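Local structure of Esterase/lipase (Lactobacillus rhamnosus, 4N5H) at residues 111-123 with 149-161. The protein probably hydrolyses carboxylic esters and may also transfer acyl groups, as an esterase of the alpha/beta-hydrolase fold. The protein carries 1 engineered substitution. Sequence-based numbering, arbitrary orientation.
Sequences DLRGQIQDIFASL and GHLASLVACIQQS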
loop_
_atom_site.group_PDB
_atom_site.type_symbol
_atom_site.label_atom_id
_atom_site.label_comp_id
_atom_site.label_asym_id
_atom_site.label_seq_id
_atom_site.Cartn_x
_atom_site.Cartn_y
_atom_site.Cartn_z
ATOM N N ASP A 111 29.415 20.034 6.050
ATOM C CA ASP A 111 30.318 20.006 4.937
ATOM C C ASP A 111 30.876 18.580 4.783
ATOM O O ASP A 111 30.335 17.647 5.413
ATOM C CB ASP A 111 31.473 21.046 5.075
ATOM C CG ASP A 111 32.317 20.856 6.259
ATOM O OD1 ASP A 111 32.494 19.729 6.748
ATOM O OD2 ASP A 111 32.944 21.862 6.720
ATOM N N LEU A 112 31.850 18.431 3.896
ATOM C CA LEU A 112 32.376 17.082 3.588
ATOM C C LEU A 112 32.886 16.408 4.825
ATOM O O LEU A 112 32.722 15.236 5.013
ATOM C CB LEU A 112 33.452 17.217 2.523
ATOM C CG LEU A 112 34.247 15.900 2.201
ATOM C CD1 LEU A 112 33.268 14.773 1.747
ATOM C CD2 LEU A 112 35.305 16.179 1.143
ATOM N N ARG A 113 33.548 17.147 5.733
ATOM C CA ARG A 113 34.049 16.521 6.948
ATOM C C ARG A 113 32.947 15.883 7.772
ATOM O O ARG A 113 33.128 14.769 8.318
ATOM C CB ARG A 113 34.923 17.505 7.789
ATOM C CG ARG A 113 35.353 16.967 9.104
ATOM C CD ARG A 113 36.181 17.956 9.894
ATOM N NE ARG A 113 37.491 18.215 9.334
ATOM C CZ ARG A 113 37.832 19.334 8.692
ATOM N NH1 ARG A 113 36.890 20.283 8.440
ATOM N NH2 ARG A 113 39.092 19.495 8.238
ATOM N N GLY A 114 31.805 16.580 7.929
ATOM C CA GLY A 114 30.647 16.059 8.731
ATOM C C GLY A 114 30.171 14.755 8.039
ATOM O O GLY A 114 29.871 13.798 8.761
ATOM N N GLN A 115 30.147 14.730 6.737
ATOM C CA GLN A 115 29.686 13.513 5.962
ATOM C C GLN A 115 30.614 12.336 6.202
ATOM O O GLN A 115 30.180 11.202 6.487
ATOM C CB GLN A 115 29.494 13.758 4.449
ATOM C CG GLN A 115 28.427 14.815 4.263
ATOM C CD GLN A 115 28.035 14.996 2.847
ATOM O OE1 GLN A 115 28.845 14.912 1.920
ATOM N NE2 GLN A 115 26.762 15.188 2.648
ATOM N N ILE A 116 31.915 12.590 6.124
ATOM C CA ILE A 116 32.924 11.579 6.383
ATOM C C ILE A 116 32.902 11.089 7.810
ATOM O O ILE A 116 32.952 9.889 8.066
ATOM C CB ILE A 116 34.337 12.101 5.978
ATOM C CG1 ILE A 116 34.398 12.320 4.421
ATOM C CG2 ILE A 116 35.389 11.177 6.574
ATOM C CD1 ILE A 116 34.475 11.021 3.600
ATOM N N GLN A 117 32.669 11.995 8.751
ATOM C CA GLN A 117 32.568 11.609 10.169
ATOM C C GLN A 117 31.349 10.718 10.394
ATOM O O GLN A 117 31.451 9.706 11.120
ATOM C CB GLN A 117 32.536 12.830 11.059
ATOM C CG GLN A 117 33.896 13.460 11.149
ATOM C CD GLN A 117 33.925 14.749 12.048
ATOM O OE1 GLN A 117 32.899 15.253 12.487
ATOM N NE2 GLN A 117 35.116 15.244 12.327
ATOM N N ASP A 118 30.234 11.080 9.750
ATOM C CA ASP A 118 29.016 10.229 9.866
ATOM C C ASP A 118 29.268 8.846 9.324
ATOM O O ASP A 118 28.959 7.831 9.963
ATOM C CB ASP A 118 27.836 10.849 9.129
ATOM C CG ASP A 118 27.282 12.094 9.830
ATOM O OD1 ASP A 118 27.662 12.372 11.013
ATOM O OD2 ASP A 118 26.459 12.805 9.207
ATOM N N ILE A 119 29.885 8.786 8.155
ATOM C CA ILE A 119 30.204 7.432 7.584
ATOM C C ILE A 119 31.118 6.620 8.462
ATOM O O ILE A 119 30.842 5.442 8.749
ATOM C CB ILE A 119 30.693 7.544 6.108
ATOM C CG1 ILE A 119 29.674 8.152 5.186
ATOM C CG2 ILE A 119 31.150 6.242 5.594
ATOM C CD1 ILE A 119 30.157 8.671 3.837
ATOM N N PHE A 120 32.203 7.235 8.985
ATOM C CA PHE A 120 33.093 6.497 9.872
ATOM C C PHE A 120 32.387 6.079 11.175
ATOM O O PHE A 120 32.646 5.006 11.702
ATOM C CB PHE A 120 34.355 7.310 10.184
ATOM C CG PHE A 120 35.473 7.005 9.263
ATOM C CD1 PHE A 120 35.539 7.703 8.034
ATOM C CD2 PHE A 120 36.390 6.016 9.556
ATOM C CE1 PHE A 120 36.530 7.406 7.141
ATOM C CE2 PHE A 120 37.408 5.698 8.670
ATOM C CZ PHE A 120 37.426 6.339 7.447
ATOM N N ALA A 121 31.438 6.890 11.663
ATOM C CA ALA A 121 30.685 6.470 12.845
ATOM C C ALA A 121 29.796 5.265 12.601
ATOM O O ALA A 121 29.712 4.348 13.453
ATOM C CB ALA A 121 29.778 7.613 13.336
ATOM N N SER A 122 29.205 5.186 11.382
ATOM C CA SER A 122 28.427 3.988 11.003
ATOM C C SER A 122 29.335 2.792 10.875
ATOM O O SER A 122 28.960 1.690 11.313
ATOM C CB SER A 122 27.630 4.184 9.714
ATOM O OG SER A 122 28.400 4.183 8.536
ATOM N N LEU A 123 30.554 2.967 10.383
ATOM C CA LEU A 123 31.497 1.813 10.282
ATOM C C LEU A 123 31.923 1.362 11.687
ATOM O O LEU A 123 32.004 0.193 11.975
ATOM C CB LEU A 123 32.777 2.205 9.513
ATOM C CG LEU A 123 32.605 2.742 8.088
ATOM C CD1 LEU A 123 33.951 3.146 7.496
ATOM C CD2 LEU A 123 32.009 1.760 7.222
ATOM N N GLY A 149 30.011 7.208 -4.451
ATOM C CA GLY A 149 31.287 6.698 -4.918
ATOM C C GLY A 149 32.477 7.623 -4.597
ATOM O O GLY A 149 33.535 7.170 -4.291
ATOM N N HIS A 150 32.243 8.901 -4.686
ATOM C CA HIS A 150 33.213 9.893 -4.189
ATOM C C HIS A 150 33.487 9.605 -2.743
ATOM O O HIS A 150 34.662 9.460 -2.365
ATOM C CB HIS A 150 32.623 11.290 -4.294
ATOM C CG HIS A 150 33.395 12.339 -3.587
ATOM N ND1 HIS A 150 32.988 12.923 -2.420
ATOM C CD2 HIS A 150 34.574 12.949 -3.927
ATOM C CE1 HIS A 150 33.861 13.859 -2.066
ATOM N NE2 HIS A 150 34.880 13.829 -2.920
ATOM N N LEU A 151 32.453 9.524 -1.925
ATOM C CA LEU A 151 32.637 9.369 -0.497
ATOM C C LEU A 151 33.319 8.050 -0.196
ATOM O O LEU A 151 34.251 7.990 0.627
ATOM C CB LEU A 151 31.311 9.472 0.224
ATOM C CG LEU A 151 30.617 10.860 0.238
ATOM C CD1 LEU A 151 29.153 10.792 0.590
ATOM C CD2 LEU A 151 31.352 11.786 1.155
ATOM N N ALA A 152 32.918 6.954 -0.868
ATOM C CA ALA A 152 33.548 5.681 -0.652
ATOM C C ALA A 152 35.049 5.747 -1.016
ATOM O O ALA A 152 35.863 5.076 -0.320
ATOM C CB ALA A 152 32.910 4.577 -1.430
ATOM N N SER A 153 35.407 6.442 -2.099
ATOM C CA SER A 153 36.782 6.492 -2.551
ATOM C C SER A 153 37.631 7.221 -1.498
ATOM O O SER A 153 38.759 6.828 -1.232
ATOM C CB SER A 153 36.949 7.096 -3.958
ATOM O OG SER A 153 36.830 8.533 -3.927
ATOM N N LEU A 154 37.040 8.268 -0.919
ATOM C CA LEU A 154 37.748 9.004 0.196
ATOM C C LEU A 154 37.865 8.207 1.460
ATOM O O LEU A 154 38.952 8.160 2.095
ATOM C CB LEU A 154 37.061 10.345 0.453
ATOM C CG LEU A 154 37.632 11.566 -0.228
ATOM C CD1 LEU A 154 37.659 11.443 -1.758
ATOM C CD2 LEU A 154 36.954 12.880 0.170
ATOM N N VAL A 155 36.801 7.517 1.885
ATOM C CA VAL A 155 36.811 6.704 3.077
ATOM C C VAL A 155 37.902 5.606 2.960
ATOM O O VAL A 155 38.654 5.371 3.861
ATOM C CB VAL A 155 35.400 6.033 3.254
ATOM C CG1 VAL A 155 35.442 4.835 4.208
ATOM C CG2 VAL A 155 34.400 7.026 3.727
ATOM N N ALA A 156 38.036 5.003 1.757
ATOM C CA ALA A 156 39.040 3.952 1.513
ATOM C C ALA A 156 40.468 4.497 1.761
ATOM O O ALA A 156 41.262 3.792 2.379
ATOM C CB ALA A 156 38.950 3.443 0.101
ATOM N N CYS A 157 40.719 5.713 1.375
ATOM C CA CYS A 157 42.039 6.322 1.596
ATOM C C CYS A 157 42.252 6.738 3.035
ATOM O O CYS A 157 43.320 6.492 3.646
ATOM C CB CYS A 157 42.179 7.545 0.725
ATOM S SG CYS A 157 42.257 7.173 -1.057
ATOM N N ILE A 158 41.224 7.354 3.600
ATOM C CA ILE A 158 41.302 7.831 4.994
ATOM C C ILE A 158 41.550 6.687 5.930
ATOM O O ILE A 158 42.348 6.801 6.866
ATOM C CB ILE A 158 40.076 8.659 5.398
ATOM C CG1 ILE A 158 39.956 9.913 4.541
ATOM C CG2 ILE A 158 40.098 9.014 6.886
ATOM C CD1 ILE A 158 38.579 10.513 4.504
ATOM N N GLN A 159 40.917 5.550 5.730
ATOM C CA GLN A 159 41.111 4.420 6.576
ATOM C C GLN A 159 42.579 3.941 6.603
ATOM O O GLN A 159 42.960 3.287 7.568
ATOM C CB GLN A 159 40.141 3.309 6.144
ATOM C CG GLN A 159 40.373 1.946 6.754
ATOM C CD GLN A 159 40.091 1.850 8.246
ATOM O OE1 GLN A 159 39.523 2.752 8.833
ATOM N NE2 GLN A 159 40.442 0.719 8.838
ATOM N N GLN A 160 43.367 4.226 5.551
ATOM C CA GLN A 160 44.720 3.746 5.503
ATOM C C GLN A 160 45.733 4.781 6.041
ATOM O O GLN A 160 46.923 4.499 6.097
ATOM C CB GLN A 160 45.125 3.463 4.060
ATOM C CG GLN A 160 44.194 2.766 3.230
ATOM C CD GLN A 160 43.556 1.605 3.898
ATOM O OE1 GLN A 160 44.179 0.908 4.735
ATOM N NE2 GLN A 160 42.213 1.363 3.518
ATOM N N SER A 161 45.310 5.999 6.335
ATOM C CA SER A 161 46.238 7.118 6.525
ATOM C C SER A 161 46.006 7.850 7.845
ATOM O O SER A 161 44.981 8.519 8.069
ATOM C CB SER A 161 46.093 8.137 5.445
ATOM O OG SER A 161 46.729 9.386 5.739
#
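L112 forks over the second helix: CD1 lies 3.6 Å from L151 CD2 and also meets the edge of the H150 ring, whose NE2 is hydrogen-bonded to the carbonyl O of L221, while CD2 turns to L154 CD2. With CG anti to the backbone N (chi1 173°), the branch point is carried toward 149-158, and chi2 of 58° sends CD1 to L151 and CD2 to L154. One turn on, Q115 crosses L151 at about a right angle. Its NE2 is hydrogen-bonded to the carbonyls of R105 and W77, whereas OE1, 4.1 Å from L151 CD2, is buried without a polar partner. I116 is a knob among L151, L154, V155 and I158; its CG2 meets I158 CD1 tip to tip at 3.9 Å.

The axes of 112-123 and 149-158 approach to 10.7 Å and cross at -69°, a steep, knobs-into-holes packing of two helices of the alpha/beta-hydrolase fold. Helix 147-158 begins within a GxSxG sequence, consistent with a nucleophile elbow around S146.

I119 sends CD1 to L151 CB (3.9 Å) and CG2 to V155 CG2 (3.8 Å). L151 is a knob among L112, Q115, I116 and I119, and V155 one among I116, I119, F120 and L123. Q159 OE1 lies at the edge of the F120 ring, 3.6 Å from CE2, while Q159 NE2 is hydrogen-bonded to V173 O; F120 CZ is 3.8 Å from I158 CG2. L123 ends the row, its CD1 against V155 CG1.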